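Local coordinates for protein hydrogenase maturation factor (Thermoanaerobacter tengcongensis, PDB 3VTH) that probably carbamoylates the C-terminal cysteine of HypE, using carbamoyl phosphate and ATP, in the maturation of [NiFe]-hydrogenases, at residues F226-N231 and E346-I351; A239-R244 and V326-N331. All blocks are in the same frame, centred on the assembly; numbering follows the deposited sequence.

Contact 1 of 2, residues F226-N231 and E346-I351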
loop_
_atom_site.group_PDB
_atom_site.type_symbol
_atom_site.label_atom_id
_atom_site.label_comp_id
_atom_site.label_asym_id
_atom_site.label_seq_id
_atom_site.Cartn_x
_atom_site.Cartn_y
_atom_site.Cartn_z
ATOM N N PHE A 226 13.668 9.569 -4.400
ATOM C CA PHE A 226 14.993 9.297 -3.875
ATOM C C PHE A 226 14.894 8.368 -2.667
ATOM O O PHE A 226 13.932 8.465 -1.899
ATOM C CB PHE A 226 15.689 10.608 -3.469
ATOM C CG PHE A 226 16.286 11.348 -4.629
ATOM C CD1 PHE A 226 17.650 11.259 -4.898
ATOM C CD2 PHE A 226 15.474 12.089 -5.492
ATOM C CE1 PHE A 226 18.203 11.908 -5.980
ATOM C CE2 PHE A 226 16.030 12.759 -6.578
ATOM C CZ PHE A 226 17.393 12.668 -6.820
ATOM N N HIS A 227 15.890 7.497 -2.507
ATOM C CA HIS A 227 16.044 6.682 -1.303
ATOM C C HIS A 227 17.457 6.819 -0.744
ATOM O O HIS A 227 18.406 7.115 -1.480
ATOM C CB HIS A 227 15.697 5.203 -1.581
ATOM C CG HIS A 227 14.252 5.004 -1.903
ATOM N ND1 HIS A 227 13.753 5.168 -3.180
ATOM C CD2 HIS A 227 13.183 4.764 -1.108
ATOM C CE1 HIS A 227 12.442 5.000 -3.163
ATOM N NE2 HIS A 227 12.070 4.756 -1.919
ATOM N N LEU A 228 17.581 6.628 0.558
ATOM C CA LEU A 228 18.873 6.709 1.229
ATOM C C LEU A 228 19.268 5.298 1.538
ATOM O O LEU A 228 18.451 4.513 2.053
ATOM C CB LEU A 228 18.771 7.514 2.520
ATOM C CG LEU A 228 18.402 8.987 2.350
ATOM C CD1 LEU A 228 17.680 9.539 3.587
ATOM C CD2 LEU A 228 19.648 9.801 2.000
ATOM N N ALA A 229 20.517 4.981 1.220
ATOM C CA ALA A 229 21.052 3.642 1.396
ATOM C C ALA A 229 22.348 3.637 2.188
ATOM O O ALA A 229 23.170 4.565 2.083
ATOM C CB ALA A 229 21.259 2.973 0.031
ATOM N N VAL A 230 22.503 2.593 3.001
ATOM C CA VAL A 230 23.758 2.267 3.659
ATOM C C VAL A 230 23.909 0.754 3.669
ATOM O O VAL A 230 22.928 0.028 3.520
ATOM C CB VAL A 230 23.860 2.802 5.140
ATOM C CG1 VAL A 230 23.857 4.317 5.183
ATOM C CG2 VAL A 230 22.769 2.207 6.071
ATOM N N ASN A 231 25.136 0.285 3.878
ATOM C CA ASN A 231 25.392 -1.122 4.165
ATOM C C ASN A 231 24.558 -1.599 5.362
ATOM O O ASN A 231 24.782 -1.159 6.496
ATOM C CB ASN A 231 26.894 -1.305 4.455
ATOM C CG ASN A 231 27.294 -2.751 4.676
ATOM O OD1 ASN A 231 26.457 -3.645 4.793
ATOM N ND2 ASN A 231 28.592 -2.988 4.729
ATOM N N GLU A 346 19.212 19.762 -1.914
ATOM C CA GLU A 346 18.958 20.758 -0.880
ATOM C C GLU A 346 18.446 20.121 0.420
ATOM O O GLU A 346 19.007 20.366 1.480
ATOM C CB GLU A 346 18.007 21.848 -1.395
ATOM C CG GLU A 346 17.731 23.014 -0.432
ATOM C CD GLU A 346 18.986 23.778 0.004
ATOM O OE1 GLU A 346 19.022 24.222 1.177
ATOM O OE2 GLU A 346 19.932 23.950 -0.808
ATOM N N LYS A 347 17.399 19.298 0.334
ATOM C CA LYS A 347 16.776 18.715 1.532
ATOM C C LYS A 347 17.611 17.620 2.206
ATOM O O LYS A 347 17.514 17.429 3.414
ATOM C CB LYS A 347 15.358 18.213 1.230
ATOM C CG LYS A 347 14.394 19.375 0.972
ATOM C CD LYS A 347 12.984 18.911 0.655
ATOM C CE LYS A 347 12.077 20.119 0.375
ATOM N NZ LYS A 347 10.747 19.670 -0.163
ATOM N N LEU A 348 18.432 16.919 1.423
ATOM C CA LEU A 348 19.238 15.820 1.950
ATOM C C LEU A 348 20.710 16.187 2.157
ATOM O O LEU A 348 21.557 15.305 2.334
ATOM C CB LEU A 348 19.094 14.582 1.053
ATOM C CG LEU A 348 17.648 14.185 0.691
ATOM C CD1 LEU A 348 17.602 12.929 -0.171
ATOM C CD2 LEU A 348 16.782 14.006 1.947
ATOM N N LYS A 349 21.009 17.480 2.159
ATOM C CA LYS A 349 22.404 17.932 2.143
ATOM C C LYS A 349 23.149 17.601 3.433
ATOM O O LYS A 349 24.366 17.446 3.418
ATOM C CB LYS A 349 22.496 19.424 1.836
ATOM C CG LYS A 349 21.924 20.322 2.903
ATOM C CD LYS A 349 22.024 21.770 2.488
ATOM C CE LYS A 349 21.297 22.645 3.487
ATOM N NZ LYS A 349 21.889 23.994 3.490
ATOM N N ASP A 350 22.420 17.500 4.542
ATOM C CA ASP A 350 23.043 17.154 5.821
ATOM C C ASP A 350 22.743 15.700 6.177
ATOM O O ASP A 350 22.979 15.263 7.301
ATOM C CB ASP A 350 22.581 18.097 6.940
ATOM C CG ASP A 350 23.032 19.545 6.728
ATOM O OD1 ASP A 350 24.168 19.785 6.250
ATOM O OD2 ASP A 350 22.248 20.460 7.066
ATOM N N ILE A 351 22.232 14.951 5.205
ATOM C CA ILE A 351 21.868 13.562 5.427
ATOM C C ILE A 351 22.712 12.635 4.555
ATOM O O ILE A 351 23.474 11.822 5.074
ATOM C CB ILE A 351 20.357 13.317 5.202
ATOM C CG1 ILE A 351 19.522 14.267 6.080
ATOM C CG2 ILE A 351 20.009 11.860 5.471
ATOM C CD1 ILE A 351 18.015 14.175 5.844
#
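L228 meets I351 and L348 on a wholly apolar surface, and F226 touches L348 lightly. The site lies in the YrdC/Sua5-like domain. Here strand 226-229 of the large mixed sheet is covered by the turn that follows helix 341-347. The closest packing is between L228 and I351, whose side chains cross at about a right angle. CD1 of L228 lies 3.8 Å from CG2 of I351, and CD2 of L228 lies 4.1 Å from the same methyl. This one methyl therefore meets both ends of the leucine fork. It can do so because CG2 of I351 stands anti to its own backbone N, while CG1 takes the place anti to the carbonyl carbon (chi1 -55°). L348 packs more loosely. Its CD1 is 4.3 Å from CD2 of L228 and 4.5 Å from CB of F226, so it spans two strand residues at the outer limit of contact. All four residues are buried. A219 and L241 also pack on L228, from strand 218-221 and helix 235-245. The solvent side is different. E346 and K347 at the helix end, and K349 and D350 in the turn, are exposed and do not touch the strand. K349 NZ and E346 OE1 form a long salt bridge of 3.7 Å there. L348 is the first residue to leave the helical conformation, and the chain then turns back to bring I351 to the strand. The carbonyl of I351 is bonded by R244 of helix 235-245. The turn itself is closed by a hydrogen bond from I351 N to L348 O, 3.0 Å long.

Contact 2 of 2, residues A239-R244 and V326-N331. With MG (magnesium ion), chain G; APC (diphosphomethylphosphonic acid adenosyl ester), chain F.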
loop_
_atom_site.group_PDB
_atom_site.type_symbol
_atom_site.label_atom_id
_atom_site.label_comp_id
_atom_site.label_asym_id
_atom_site.label_seq_id
_atom_site.Cartn_x
_atom_site.Cartn_y
_atom_site.Cartn_z
ATOM N N ALA A 239 23.428 3.528 12.378
ATOM C CA ALA A 239 23.294 4.519 13.443
ATOM C C ALA A 239 23.399 5.956 12.903
ATOM O O ALA A 239 22.646 6.833 13.314
ATOM C CB ALA A 239 24.352 4.286 14.548
ATOM N N THR A 240 24.340 6.197 11.991
ATOM C CA THR A 240 24.510 7.528 11.408
ATOM C C THR A 240 23.295 7.943 10.563
ATOM O O THR A 240 22.847 9.093 10.635
ATOM C CB THR A 240 25.799 7.597 10.575
ATOM O OG1 THR A 240 26.901 7.266 11.423
ATOM C CG2 THR A 240 26.010 8.999 9.984
ATOM N N LEU A 241 22.758 7.001 9.793
ATOM C CA LEU A 241 21.564 7.259 8.997
ATOM C C LEU A 241 20.375 7.635 9.884
ATOM O O LEU A 241 19.670 8.610 9.589
ATOM C CB LEU A 241 21.234 6.072 8.077
ATOM C CG LEU A 241 19.944 6.165 7.250
ATOM C CD1 LEU A 241 19.994 7.413 6.353
ATOM C CD2 LEU A 241 19.715 4.913 6.428
ATOM N N ARG A 242 20.164 6.882 10.964
ATOM C CA ARG A 242 19.105 7.191 11.927
ATOM C C ARG A 242 19.269 8.570 12.579
ATOM O O ARG A 242 18.287 9.281 12.752
ATOM C CB ARG A 242 19.006 6.111 13.013
ATOM C CG ARG A 242 18.389 4.812 12.537
ATOM C CD ARG A 242 17.957 3.911 13.712
ATOM N NE ARG A 242 17.325 2.695 13.201
ATOM C CZ ARG A 242 16.065 2.617 12.785
ATOM N NH1 ARG A 242 15.269 3.682 12.848
ATOM N NH2 ARG A 242 15.592 1.465 12.314
ATOM N N ARG A 243 20.495 8.938 12.944
ATOM C CA ARG A 243 20.760 10.257 13.540
ATOM C C ARG A 243 20.466 11.403 12.568
ATOM O O ARG A 243 19.836 12.395 12.936
ATOM C CB ARG A 243 22.207 10.369 14.044
ATOM C CG ARG A 243 22.495 11.647 14.872
ATOM C CD ARG A 243 23.983 11.830 15.234
ATOM N NE ARG A 243 24.673 10.547 15.329
ATOM C CZ ARG A 243 25.533 10.078 14.429
ATOM N NH1 ARG A 243 25.860 10.795 13.357
ATOM N NH2 ARG A 243 26.078 8.883 14.615
ATOM N N ARG A 244 20.928 11.261 11.333
ATOM C CA ARG A 244 20.815 12.332 10.357
ATOM C C ARG A 244 19.384 12.487 9.842
ATOM O O ARG A 244 18.885 13.601 9.751
ATOM C CB ARG A 244 21.783 12.112 9.209
ATOM C CG ARG A 244 23.242 12.267 9.612
ATOM C CD ARG A 244 24.119 12.194 8.391
ATOM N NE ARG A 244 25.541 12.235 8.722
ATOM C CZ ARG A 244 26.508 12.027 7.833
ATOM N NH1 ARG A 244 26.198 11.772 6.568
ATOM N NH2 ARG A 244 27.781 12.079 8.205
ATOM N N VAL A 326 20.136 -1.009 3.346
ATOM C CA VAL A 326 18.964 -0.238 3.750
ATOM C C VAL A 326 18.488 0.573 2.550
ATOM O O VAL A 326 19.301 1.061 1.767
ATOM C CB VAL A 326 19.314 0.723 4.902
ATOM C CG1 VAL A 326 18.184 1.734 5.167
ATOM C CG2 VAL A 326 19.630 -0.076 6.159
ATOM N N MET A 327 17.171 0.661 2.387
ATOM C CA MET A 327 16.557 1.590 1.464
ATOM C C MET A 327 15.443 2.263 2.247
ATOM O O MET A 327 14.432 1.622 2.568
ATOM C CB MET A 327 15.971 0.858 0.246
ATOM C CG MET A 327 17.017 0.334 -0.709
ATOM S SD MET A 327 17.825 1.696 -1.572
ATOM C CE MET A 327 16.845 1.767 -3.077
ATOM N N THR A 328 15.636 3.535 2.563
ATOM C CA THR A 328 14.632 4.305 3.281
ATOM C C THR A 328 14.362 5.520 2.424
ATOM O O THR A 328 15.222 5.930 1.651
ATOM C CB THR A 328 15.084 4.669 4.734
ATOM O OG1 THR A 328 13.983 5.252 5.455
ATOM C CG2 THR A 328 16.262 5.636 4.735
ATOM N N SER A 329 13.170 6.088 2.526
ATOM C CA SER A 329 12.810 7.144 1.598
ATOM C C SER A 329 13.667 8.387 1.860
ATOM O O SER A 329 14.022 8.692 3.004
ATOM C CB SER A 329 11.302 7.437 1.649
ATOM O OG SER A 329 10.943 8.008 2.890
ATOM N N GLY A 330 14.020 9.065 0.774
ATOM C CA GLY A 330 14.896 10.224 0.809
ATOM C C GLY A 330 14.141 11.487 1.158
ATOM O O GLY A 330 13.638 12.188 0.275
ATOM N N ASN A 331 14.054 11.753 2.460
ATOM C CA ASN A 331 13.404 12.943 3.005
ATOM C C ASN A 331 13.838 13.096 4.458
ATOM O O ASN A 331 14.343 12.136 5.060
ATOM C CB ASN A 331 11.876 12.834 2.909
ATOM C CG ASN A 331 11.347 11.473 3.361
ATOM O OD1 ASN A 331 11.159 10.571 2.541
ATOM N ND2 ASN A 331 11.097 11.322 4.669
HETATM MG MG MG G . 9.551 7.234 4.287
HETATM P PG APC F . 9.673 8.718 7.187
HETATM O O1G APC F . 10.256 8.538 5.809
HETATM O O2G APC F . 10.677 8.432 8.277
HETATM O O3G APC F . 8.942 10.013 7.392
HETATM P PB APC F . 8.360 6.193 6.725
HETATM O O1B APC F . 7.976 6.458 5.303
HETATM O O2B APC F . 7.330 5.435 7.538
HETATM O O3B APC F . 8.509 7.626 7.441
HETATM P PA APC F . 10.608 4.463 5.371
HETATM O O1A APC F . 11.885 3.775 5.794
HETATM O O2A APC F . 10.716 5.314 4.158
HETATM C C3A APC F . 9.993 5.388 6.831
HETATM O "O5'" APC F . 9.462 3.385 5.022
HETATM C "C5'" APC F . 9.590 1.984 5.249
HETATM C "C4'" APC F . 8.278 1.472 5.836
HETATM O "O4'" APC F . 8.397 0.048 5.934
HETATM C "C3'" APC F . 8.067 2.016 7.252
HETATM O "O3'" APC F . 6.696 2.383 7.484
HETATM C "C2'" APC F . 8.404 0.835 8.138
HETATM O "O2'" APC F . 7.773 0.912 9.431
HETATM C "C1'" APC F . 8.025 -0.351 7.252
HETATM N N9 APC F . 8.819 -1.483 7.718
HETATM C C8 APC F . 10.142 -1.715 7.503
HETATM N N7 APC F . 10.521 -2.848 8.145
HETATM C C5 APC F . 9.433 -3.337 8.778
HETATM C C6 APC F . 9.122 -4.495 9.645
HETATM N N6 APC F . 10.074 -5.395 9.967
HETATM N N1 APC F . 7.856 -4.625 10.098
HETATM C C2 APC F . 6.880 -3.751 9.779
HETATM N N3 APC F . 7.074 -2.669 9.007
HETATM C C4 APC F . 8.312 -2.429 8.492
HETATM O O HOH W 1 8.314 8.896 3.486
#
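L241 reaches from helix 235-245 and overlaps V326 and T328 with a single methyl, CD2. This methyl meets CG1 of V326 tip to tip at 3.7 Å and CG2 of T328 at 3.9 Å. With CG anti to the backbone N (chi1 176°), the leucine extends from the helix onto the strand. T328 has two roles. Its methyl packs on the helix, while OG1 donates to O1A of the bound ATP analogue at 2.6 Å. K245 also bonds this hydroxyl. Just beyond, the strand of this YrdC-like domain runs into the triphosphate site and bends at G330 in an inverse gamma turn. The S329 backbone N donates to O2A. S329 OG binds the magnesium ion at 2.1 Å, together with O2A, O1B and O1G of the analogue and a water. The same hydroxyl donates to N331 OD1 at 2.6 Å, on a lone pair in the carbonyl plane. N331 ND2 then donates to O1G over 3.1 Å, nearly straight at 172°. Replacing N331 by an alanine would remove both bonds, and is likely to cost O1G this donor and leave the metal-bound S329 hydroxyl less firmly oriented.

In the fold
The two contacts lie in the same YrdC-like domain, with their centres about 7 Å apart. They share one mixed sheet, in which strands 226-229 and 325-329 are antiparallel neighbours. Probable backbone hydrogen bonds join them: L228 N is 2.7 Å from T328 O, and G330 N is 2.7 Å from F226 O. Along the chain the order is 226-231, 239-244, 326-331, 346-351, so both segments of contact 2 fall between those of contact 1. Each strand is followed by a helix: 226-229 by 235-245, and 325-329, further on, by 341-347. Both are buried, but only contact 2 includes residues that bind the nucleotide and magnesium. Contact 1 thus packs on a strand next to the one that carries them.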